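Local coordinates for protein probable hydrolase (Pseudomonas aeruginosa, PDB 3OM8) that probably acts as a hydrolase of the alpha/beta hydrolase fold, perhaps opening the enol-lactone ring of 3-oxoadipate enol-lactone, at residues 141-146 and 186-191; 217-222 and 244-249. All blocks are in the same frame, centred on the assembly; numbering follows the deposited sequence.

Contact 1. Residues 141-146 and 186-191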
ATOM      1  N   ALA B 141      -3.949 -16.453  30.830  1.00 53.34           N
ATOM      2  CA  ALA B 141      -3.907 -16.574  32.283  1.00 60.56           C
ATOM      3  C   ALA B 141      -4.470 -15.314  32.932  1.00 64.13           C
ATOM      4  O   ALA B 141      -5.264 -15.389  33.862  1.00 68.52           O
ATOM      5  CB  ALA B 141      -2.486 -16.839  32.760  1.00 52.98           C
ATOM      6  N   ALA B 142      -4.071 -14.159  32.414  1.00 55.06           N
ATOM      7  CA  ALA B 142      -4.509 -12.873  32.946  1.00 58.48           C
ATOM      8  C   ALA B 142      -6.012 -12.620  32.791  1.00 58.28           C
ATOM      9  O   ALA B 142      -6.647 -12.099  33.707  1.00 55.16           O
ATOM     10  CB  ALA B 142      -3.712 -11.727  32.291  1.00 55.16           C
ATOM     11  N   VAL B 143      -6.578 -12.940  31.629  1.00 51.37           N
ATOM     12  CA  VAL B 143      -8.013 -12.738  31.436  1.00 49.93           C
ATOM     13  C   VAL B 143      -8.846 -13.683  32.323  1.00 54.30           C
ATOM     14  O   VAL B 143      -9.862 -13.277  32.883  1.00 59.71           O
ATOM     15  CB  VAL B 143      -8.452 -12.829  29.934  1.00 50.44           C
ATOM     16  CG1 VAL B 143      -8.361 -14.258  29.402  1.00 43.97           C
ATOM     17  CG2 VAL B 143      -9.866 -12.305  29.765  1.00 49.52           C
ATOM     18  N   LEU B 144      -8.408 -14.933  32.465  1.00 56.19           N
ATOM     19  CA  LEU B 144      -9.105 -15.888  33.341  1.00 58.46           C
ATOM     20  C   LEU B 144      -9.160 -15.451  34.810  1.00 59.90           C
ATOM     21  O   LEU B 144     -10.128 -15.730  35.509  1.00 58.95           O
ATOM     22  CB  LEU B 144      -8.478 -17.284  33.253  1.00 58.58           C
ATOM     23  CG  LEU B 144      -8.647 -18.014  31.923  1.00 62.70           C
ATOM     24  CD1 LEU B 144      -7.856 -19.309  31.946  1.00 58.70           C
ATOM     25  CD2 LEU B 144     -10.119 -18.277  31.639  1.00 59.84           C
ATOM     26  N   GLN B 145      -8.125 -14.764  35.273  1.00 57.51           N
ATOM     27  CA  GLN B 145      -8.026 -14.396  36.683  1.00 56.83           C
ATOM     28  C   GLN B 145      -8.632 -13.034  37.014  1.00 61.62           C
ATOM     29  O   GLN B 145      -8.732 -12.674  38.175  1.00 65.68           O
ATOM     30  CB  GLN B 145      -6.567 -14.452  37.135  1.00 49.20           C
ATOM     31  CG  GLN B 145      -6.021 -15.856  37.124  1.00 56.26           C
ATOM     32  CD  GLN B 145      -6.783 -16.747  38.098  1.00 61.82           C
ATOM     33  OE1 GLN B 145      -7.224 -16.285  39.150  1.00 64.84           O
ATOM     34  NE2 GLN B 145      -6.952 -18.020  37.749  1.00 58.81           N
ATOM     35  N   ALA B 146      -9.047 -12.282  35.999  1.00 62.37           N
ATOM     36  CA  ALA B 146      -9.522 -10.919  36.222  1.00 59.14           C
ATOM     37  C   ALA B 146     -10.777 -10.851  37.077  1.00 58.92           C
ATOM     38  O   ALA B 146     -11.649 -11.716  36.990  1.00 63.28           O
ATOM     39  CB  ALA B 146      -9.770 -10.231  34.902  1.00 51.77           C
ATOM     40  N   HIS B 186     -13.964 -16.729  28.710  1.00 53.09           N
ATOM     41  CA  HIS B 186     -13.611 -17.981  28.050  1.00 51.55           C
ATOM     42  C   HIS B 186     -13.607 -17.838  26.522  1.00 52.70           C
ATOM     43  O   HIS B 186     -12.867 -18.535  25.828  1.00 56.68           O
ATOM     44  CB  HIS B 186     -14.531 -19.118  28.506  1.00 48.03           C
ATOM     45  CG  HIS B 186     -14.374 -19.461  29.956  1.00 47.66           C
ATOM     46  ND1 HIS B 186     -13.390 -20.310  30.415  1.00 42.88           N
ATOM     47  CD2 HIS B 186     -15.042 -19.033  31.051  1.00 38.40           C
ATOM     48  CE1 HIS B 186     -13.464 -20.395  31.729  1.00 43.31           C
ATOM     49  NE2 HIS B 186     -14.461 -19.633  32.141  1.00 50.02           N
ATOM     50  N   GLY B 187     -14.442 -16.942  26.006  1.00 50.00           N
ATOM     51  CA  GLY B 187     -14.400 -16.603  24.591  1.00 50.61           C
ATOM     52  C   GLY B 187     -13.048 -16.007  24.226  1.00 49.44           C
ATOM     53  O   GLY B 187     -12.400 -16.440  23.271  1.00 48.08           O
ATOM     54  N   LEU B 188     -12.621 -15.016  25.002  1.00 46.98           N
ATOM     55  CA  LEU B 188     -11.305 -14.410  24.846  1.00 48.89           C
ATOM     56  C   LEU B 188     -10.173 -15.427  25.002  1.00 51.94           C
ATOM     57  O   LEU B 188      -9.298 -15.537  24.144  1.00 52.98           O
ATOM     58  CB  LEU B 188     -11.116 -13.293  25.871  1.00 45.55           C
ATOM     59  CG  LEU B 188     -12.097 -12.130  25.786  1.00 42.75           C
ATOM     60  CD1 LEU B 188     -11.722 -11.060  26.796  1.00 42.52           C
ATOM     61  CD2 LEU B 188     -12.074 -11.565  24.388  1.00 36.59           C
ATOM     62  N   ALA B 189     -10.186 -16.157  26.109  1.00 47.82           N
ATOM     63  CA  ALA B 189      -9.140 -17.136  26.386  1.00 50.41           C
ATOM     64  C   ALA B 189      -9.061 -18.178  25.279  1.00 49.69           C
ATOM     65  O   ALA B 189      -7.977 -18.521  24.822  1.00 54.27           O
ATOM     66  CB  ALA B 189      -9.366 -17.808  27.762  1.00 40.44           C
ATOM     67  N   GLY B 190     -10.213 -18.672  24.843  1.00 47.78           N
ATOM     68  CA  GLY B 190     -10.256 -19.652  23.771  1.00 47.31           C
ATOM     69  C   GLY B 190      -9.737 -19.101  22.457  1.00 56.33           C
ATOM     70  O   GLY B 190      -9.029 -19.789  21.720  1.00 58.16           O
ATOM     71  N   SER B 191     -10.095 -17.853  22.163  1.00 54.96           N
ATOM     72  CA  SER B 191      -9.699 -17.216  20.911  1.00 49.47           C
ATOM     73  C   SER B 191      -8.198 -16.914  20.883  1.00 48.13           C
ATOM     74  O   SER B 191      -7.547 -17.166  19.874  1.00 44.40           O
ATOM     75  CB  SER B 191     -10.534 -15.958  20.655  1.00 46.29           C
ATOM     76  OG  SER B 191     -11.907 -16.291  20.499  1.00 43.27           O
TER

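Contact 2. Residues 217-222 and 244-249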
ATOM      1  N   ALA B 217      -1.887   1.562   8.607  1.00 45.81           N
ATOM      2  CA  ALA B 217      -0.504   2.002   8.721  1.00 45.25           C
ATOM      3  C   ALA B 217      -0.036   2.087  10.171  1.00 46.78           C
ATOM      4  O   ALA B 217       1.149   1.929  10.452  1.00 49.26           O
ATOM      5  CB  ALA B 217      -0.319   3.352   8.038  1.00 40.56           C
ATOM      6  N   TYR B 218      -0.964   2.370  11.079  1.00 45.57           N
ATOM      7  CA  TYR B 218      -0.618   2.583  12.485  1.00 53.29           C
ATOM      8  C   TYR B 218      -1.066   1.435  13.421  1.00 56.25           C
ATOM      9  O   TYR B 218      -1.194   1.604  14.639  1.00 55.18           O
ATOM     10  CB  TYR B 218      -1.192   3.914  12.953  1.00 50.88           C
ATOM     11  CG  TYR B 218      -0.821   5.085  12.062  1.00 49.29           C
ATOM     12  CD1 TYR B 218       0.475   5.592  12.051  1.00 51.03           C
ATOM     13  CD2 TYR B 218      -1.767   5.696  11.260  1.00 50.90           C
ATOM     14  CE1 TYR B 218       0.822   6.658  11.258  1.00 54.74           C
ATOM     15  CE2 TYR B 218      -1.430   6.780  10.445  1.00 49.21           C
ATOM     16  CZ  TYR B 218      -0.131   7.251  10.449  1.00 54.39           C
ATOM     17  OH  TYR B 218       0.222   8.323   9.662  1.00 52.45           O
ATOM     18  N   ASP B 219      -1.280   0.267  12.832  1.00 54.29           N
ATOM     19  CA  ASP B 219      -1.821  -0.883  13.539  1.00 52.36           C
ATOM     20  C   ASP B 219      -0.709  -1.540  14.353  1.00 55.40           C
ATOM     21  O   ASP B 219       0.326  -1.923  13.794  1.00 53.88           O
ATOM     22  CB  ASP B 219      -2.375  -1.870  12.507  1.00 52.40           C
ATOM     23  CG  ASP B 219      -3.383  -2.835  13.091  1.00 53.14           C
ATOM     24  OD1 ASP B 219      -3.368  -3.038  14.314  1.00 58.39           O
ATOM     25  OD2 ASP B 219      -4.182  -3.400  12.317  1.00 51.84           O
ATOM     26  N   THR B 220      -0.921  -1.653  15.665  1.00 54.76           N
ATOM     27  CA  THR B 220       0.008  -2.354  16.569  1.00 63.65           C
ATOM     28  C   THR B 220      -0.438  -3.774  16.895  1.00 61.16           C
ATOM     29  O   THR B 220       0.381  -4.612  17.250  1.00 62.73           O
ATOM     30  CB  THR B 220       0.196  -1.615  17.904  1.00 66.02           C
ATOM     31  OG1 THR B 220      -1.021  -0.941  18.249  1.00 72.16           O
ATOM     32  CG2 THR B 220       1.315  -0.602  17.785  1.00 66.46           C
ATOM     33  N   VAL B 221      -1.734  -4.038  16.793  1.00 57.67           N
ATOM     34  CA  VAL B 221      -2.237  -5.401  16.927  1.00 60.38           C
ATOM     35  C   VAL B 221      -1.767  -6.262  15.745  1.00 65.85           C
ATOM     36  O   VAL B 221      -0.967  -7.182  15.906  1.00 63.47           O
ATOM     37  CB  VAL B 221      -3.773  -5.416  17.007  1.00 67.26           C
ATOM     38  CG1 VAL B 221      -4.282  -6.840  17.170  1.00 68.98           C
ATOM     39  CG2 VAL B 221      -4.251  -4.544  18.156  1.00 68.82           C
ATOM     40  N   THR B 222      -2.267  -5.947  14.552  1.00 63.08           N
ATOM     41  CA  THR B 222      -1.836  -6.608  13.326  1.00 54.16           C
ATOM     42  C   THR B 222      -1.089  -5.588  12.464  1.00 57.31           C
ATOM     43  O   THR B 222      -1.702  -4.845  11.690  1.00 56.76           O
ATOM     44  CB  THR B 222      -3.033  -7.178  12.545  1.00 52.88           C
ATOM     45  OG1 THR B 222      -4.091  -6.214  12.535  1.00 56.21           O
ATOM     46  CG2 THR B 222      -3.551  -8.446  13.203  1.00 48.69           C
ATOM     47  N   ALA B 244      -5.038   4.056   9.056  1.00 50.08           N
ATOM     48  CA  ALA B 244      -5.808   3.635  10.226  1.00 51.73           C
ATOM     49  C   ALA B 244      -4.954   2.904  11.247  1.00 54.89           C
ATOM     50  O   ALA B 244      -3.810   2.526  10.976  1.00 52.69           O
ATOM     51  CB  ALA B 244      -6.964   2.741   9.806  1.00 47.08           C
ATOM     52  N   VAL B 245      -5.544   2.702  12.424  1.00 58.72           N
ATOM     53  CA  VAL B 245      -4.970   1.857  13.468  1.00 53.80           C
ATOM     54  C   VAL B 245      -5.415   0.401  13.284  1.00 59.00           C
ATOM     55  O   VAL B 245      -4.770  -0.334  12.551  1.00 71.78           O
ATOM     56  CB  VAL B 245      -5.310   2.377  14.866  1.00 47.51           C
ATOM     57  CG1 VAL B 245      -4.589   1.554  15.925  1.00 47.71           C
ATOM     58  CG2 VAL B 245      -4.921   3.853  14.978  1.00 41.77           C
ATOM     59  N   HIS B 246      -6.508  -0.026  13.908  1.00 55.95           N
ATOM     60  CA  HIS B 246      -6.877  -1.446  13.788  1.00 56.54           C
ATOM     61  C   HIS B 246      -8.275  -1.762  13.239  1.00 57.00           C
ATOM     62  O   HIS B 246      -8.455  -2.761  12.548  1.00 61.56           O
ATOM     63  CB  HIS B 246      -6.632  -2.212  15.097  1.00 54.95           C
ATOM     64  CG  HIS B 246      -6.860  -3.689  14.982  1.00 53.23           C
ATOM     65  ND1 HIS B 246      -6.091  -4.500  14.174  1.00 49.68           N
ATOM     66  CD2 HIS B 246      -7.765  -4.503  15.579  1.00 56.30           C
ATOM     67  CE1 HIS B 246      -6.519  -5.748  14.268  1.00 51.28           C
ATOM     68  NE2 HIS B 246      -7.532  -5.776  15.117  1.00 55.24           N
ATOM     69  N   LEU B 247      -9.264  -0.936  13.555  1.00 51.46           N
ATOM     70  CA  LEU B 247     -10.604  -1.155  13.026  1.00 49.19           C
ATOM     71  C   LEU B 247     -10.832  -0.174  11.878  1.00 54.83           C
ATOM     72  O   LEU B 247     -11.543   0.824  12.016  1.00 59.30           O
ATOM     73  CB  LEU B 247     -11.664  -0.979  14.111  1.00 50.30           C
ATOM     74  CG  LEU B 247     -11.594  -1.910  15.336  1.00 49.75           C
ATOM     75  CD1 LEU B 247     -12.371  -1.316  16.477  1.00 57.14           C
ATOM     76  CD2 LEU B 247     -12.104  -3.305  15.024  1.00 43.92           C
ATOM     77  N   SER B 248     -10.225  -0.469  10.735  1.00 50.59           N
ATOM     78  CA  SER B 248     -10.186   0.505   9.641  1.00 48.16           C
ATOM     79  C   SER B 248     -11.568   0.779   9.042  1.00 44.46           C
ATOM     80  O   SER B 248     -11.813   1.871   8.550  1.00 47.23           O
ATOM     81  CB  SER B 248      -9.157   0.099   8.587  1.00 42.60           C
ATOM     82  OG  SER B 248      -9.403  -1.204   8.100  1.00 46.15           O
ATOM     83  N   ASN B 249     -12.485  -0.184   9.135  1.00 45.90           N
ATOM     84  CA  ASN B 249     -13.865   0.052   8.706  1.00 43.31           C
ATOM     85  C   ASN B 249     -14.538   1.115   9.558  1.00 48.86           C
ATOM     86  O   ASN B 249     -15.446   1.809   9.101  1.00 51.32           O
ATOM     87  CB  ASN B 249     -14.698  -1.230   8.722  1.00 46.74           C
ATOM     88  CG  ASN B 249     -14.940  -1.769  10.146  1.00 49.55           C
ATOM     89  OD1 ASN B 249     -14.002  -1.993  10.911  1.00 40.67           O
ATOM     90  ND2 ASN B 249     -16.203  -1.993  10.485  1.00 50.32           N
TER

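Contact 1. Residues 141-146 and 186-191
Behind the face on which Leu188 and Ala189 meet Val143 and Leu144, the carbonyl oxygen of Gly187 takes two donors from one residue. Ser191 OG reaches Gly187 O at 2.8 Å, tilted 33° out of the carbonyl plane, while the helical bond from Ser191 N arrives from the opposite face. The serine hydroxyl is thus paired within its own helix, on a side that also packs against His64.

The meeting with residues 141-146 is made of carbon. The helical segments run antiparallel, at 170°, with axes 9.1 Å apart at closest approach. Val143 divides its two methyls between neighbouring residues: CG2 meets Leu188 CD1 at 3.7 Å, and CG1, placed between the backbone N and the carbonyl carbon (chi1 70°), lies 4.0 Å from Ala189 CB. That small methyl also receives Leu144 CD2 at 4.0 Å, so two branched side chains share the room over one alanine. The same CD2 branch turns to His186, standing 4.0 Å from CE1 of the imidazole, and the two side chains cross at about a right angle.

Both helices belong to the helical cap inserted between strands 118-124 and 211-216. Arg185, just before the second segment, donates through NH1 to Leu144 O and Ala146 O and so holds the C-terminal end of helix 134-145. The packing across the antiparallel pair is therefore apolar and non-directional, while Arg185, at the start of the second helix, adds a directional polar tie.

Contact 2. Residues 217-222 and 244-249
Asp219 and His246 meet through a hydrogen bond from ring nitrogen to carboxylate, and Thr222 adds to the grip on the carboxylate. His246 ND1 donates to Asp219 OD2 at 2.9 Å, nearly straight at 167°; it meets the syn lone pair of OD2, and that oxygen lies close to the imidazole plane. The carboxylate is nevertheless turned 64° against the ring. Asp219 OD2 accepts a second bond, from Thr222 OG1 at 2.8 Å, which comes from above the carboxylate plane. The other oxygen is held more loosely: Asp219 OD1 receives weak bonds from His246 ND1 and from Thr222 N, each at 3.1 Å. CG of Asp219 lies anti to the backbone N (chi1 -159°), on the side where His246 ND1 is met.

Thr222 OG1 also stands at the ring edge, in plane, 3.0 Å from His246 CE1. Val221 covers one face of the imidazole in a CH-pi contact, its CB 3.9 Å from the ring centroid. The other ring nitrogen, His246 NE2, makes a weak hydrogen bond with Ser101 OG. The geometry is consistent with a Ser-His-Asp charge relay, with Ser101 as the probable nucleophile on a GxSxG elbow.

A backbone bond from Tyr218 N to Ala244 O, 2.9 Å long, ties the two loops together before the side chains meet, and Val245 N is satisfied by Glu251 OE1. Thr220 O accepts a hydrogen bond from Ser225 OG of a second subunit. The loops follow the adjacent parallel strands 211-216 and 238-242, leading into helices 224-233 and 248-251, and Trp160 of helix 150-160 brings its ring against His246.

How the contacts relate
Contact 1 and contact 2 lie in different layers of the fold, their centres about 23 Å apart and their nearest atoms about 11 Å apart, without touching. The first joins two helices of the cap, farther from the centre of the chain; the second joins two loops leaving the central sheet at the probable active site. Contact 1 is largely buried and held by methyl packing, whereas contact 2 is partly buried and dominated by directed polar bonds round a carboxylate. They share no helix or strand. Other subunits reach contact 2, but none in the assembly touches the segments of contact 1.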